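Local coordinates for putative methylthioribose-1-phosphate isomerase (Pyrococcus horikoshii OT3, PDB 6A34), which probably interconverts 5-methylthioribose 1-phosphate and 5-methylthioribulose 1-phosphate, an isomerisation step of the methionine salvage pathway, at residues L125-I128 with K129-I132. Numbering follows the deposited sequence.
Sequences LDEI and KRLI
Glu127 and Arg130 lie side by side on the surface of one helix and join in a two-point salt bridge, the guanidinium meeting the carboxylate side-on. NE of Arg130 donates a fairly straight bond to OE1 of Glu127 (3.0 Å), which sits at the guanidinium edge and in its plane, while NH2 of Arg130 reaches OE2 of Glu127 at 3.1 Å. Both oxygens are approached from their syn sides, yet the two planes stand 35° apart, so the nitrogens come somewhat out of the carboxylate plane. The match depends on two bends: Glu127 turns at chi2 (64°) and Arg130 at chi3 (63°), swinging both charged ends to the same place. OE2 of Glu127 also lies 3.6 Å from CD1 of Leu131, one turn (four residues) further along. With an alanine at Glu127, the Arg130 guanidinium is likely to lose its carboxylate mate and be freer to turn, and this flank of Leu131 to be uncovered. On the inner face CG2 of Ile128 touches CD1 of Ile132 (4.0 Å), and behind them all run the i to i+4 backbone hydrogen bonds of the helix, from Lys129 N to Leu125 O (3.1 Å) through Ile132 N to Ile128 O. Outward, Arg130 NH1 makes a weak hydrogen bond to Gln134, Ile132 packs on Phe85 and Phe89 of helix 82-97 and on Val117, and Leu131 meets Leu116 of helix 104-119. This is the first part of the long helix 125-157: an amphipathic alpha-helix with an i to i+3 salt bridge on its outer side and aliphatic residues turned into a helical bundle, away from the predicted substrate site.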
loop_
_atom_site.group_PDB
_atom_site.type_symbol
_atom_site.label_atom_id
_atom_site.label_comp_id
_atom_site.label_asym_id
_atom_site.label_seq_id
_atom_site.Cartn_x
_atom_site.Cartn_y
_atom_site.Cartn_z
ATOM N N LEU A 125 -46.390 29.437 -6.676
ATOM C CA LEU A 125 -45.640 28.315 -7.196
ATOM C C LEU A 125 -44.342 28.778 -7.880
ATOM O O LEU A 125 -43.331 28.077 -7.790
ATOM C CB LEU A 125 -46.526 27.519 -8.153
ATOM C CG LEU A 125 -45.794 26.418 -8.914
ATOM C CD1 LEU A 125 -45.176 25.450 -7.930
ATOM C CD2 LEU A 125 -46.724 25.691 -9.886
ATOM N N ASP A 126 -44.348 29.945 -8.547
ATOM C CA ASP A 126 -43.100 30.465 -9.185
ATOM C C ASP A 126 -42.044 30.792 -8.107
ATOM O O ASP A 126 -40.852 30.665 -8.354
ATOM C CB ASP A 126 -43.325 31.633 -10.157
ATOM C CG ASP A 126 -44.177 32.810 -9.685
ATOM O OD1 ASP A 126 -44.997 32.659 -8.777
ATOM O OD2 ASP A 126 -44.013 33.883 -10.248
ATOM N N GLU A 127 -42.497 31.192 -6.921
ATOM C CA GLU A 127 -41.622 31.594 -5.829
ATOM C C GLU A 127 -41.047 30.343 -5.148
ATOM O O GLU A 127 -39.923 30.382 -4.693
ATOM C CB GLU A 127 -42.363 32.491 -4.834
ATOM C CG GLU A 127 -41.635 32.771 -3.522
ATOM C CD GLU A 127 -40.323 33.544 -3.539
ATOM O OE1 GLU A 127 -39.956 34.071 -4.574
ATOM O OE2 GLU A 127 -39.674 33.627 -2.488
ATOM N N ILE A 128 -41.822 29.262 -5.064
ATOM C CA ILE A 128 -41.326 27.982 -4.533
ATOM C C ILE A 128 -40.216 27.447 -5.452
ATOM O O ILE A 128 -39.128 27.085 -4.998
ATOM C CB ILE A 128 -42.466 26.962 -4.368
ATOM C CG1 ILE A 128 -43.489 27.414 -3.325
ATOM C CG2 ILE A 128 -41.914 25.575 -4.058
ATOM C CD1 ILE A 128 -44.788 26.629 -3.370
ATOM N N LYS A 129 -40.517 27.393 -6.750
ATOM C CA LYS A 129 -39.527 27.067 -7.767
ATOM C C LYS A 129 -38.267 27.915 -7.567
ATOM O O LYS A 129 -37.152 27.364 -7.526
ATOM C CB LYS A 129 -40.104 27.250 -9.172
ATOM C CG LYS A 129 -41.208 26.260 -9.537
ATOM C CD LYS A 129 -41.595 26.266 -11.015
ATOM C CE LYS A 129 -42.552 25.140 -11.376
ATOM N NZ LYS A 129 -43.294 25.376 -12.638
ATOM N N ARG A 130 -38.438 29.238 -7.468
ATOM C CA ARG A 130 -37.289 30.135 -7.389
ATOM C C ARG A 130 -36.421 29.755 -6.181
ATOM O O ARG A 130 -35.201 29.768 -6.268
ATOM C CB ARG A 130 -37.696 31.606 -7.239
ATOM C CG ARG A 130 -36.558 32.599 -7.459
ATOM C CD ARG A 130 -36.898 34.048 -7.122
ATOM N NE ARG A 130 -37.222 34.210 -5.716
ATOM C CZ ARG A 130 -36.339 34.186 -4.715
ATOM N NH1 ARG A 130 -35.039 34.147 -4.971
ATOM N NH2 ARG A 130 -36.770 34.207 -3.462
ATOM N N LEU A 131 -37.088 29.473 -5.062
ATOM C CA LEU A 131 -36.472 29.200 -3.796
ATOM C C LEU A 131 -35.657 27.894 -3.857
ATOM O O LEU A 131 -34.534 27.850 -3.352
ATOM C CB LEU A 131 -37.557 29.110 -2.727
ATOM C CG LEU A 131 -38.041 30.449 -2.180
ATOM C CD1 LEU A 131 -39.304 30.249 -1.366
ATOM C CD2 LEU A 131 -36.968 31.140 -1.364
ATOM N N ILE A 132 -36.236 26.855 -4.461
ATOM C CA ILE A 132 -35.586 25.571 -4.581
ATOM C C ILE A 132 -34.274 25.735 -5.341
ATOM O O ILE A 132 -33.268 25.198 -4.928
ATOM C CB ILE A 132 -36.482 24.565 -5.318
ATOM C CG1 ILE A 132 -37.672 24.138 -4.463
ATOM C CG2 ILE A 132 -35.669 23.371 -5.804
ATOM C CD1 ILE A 132 -38.743 23.444 -5.262
#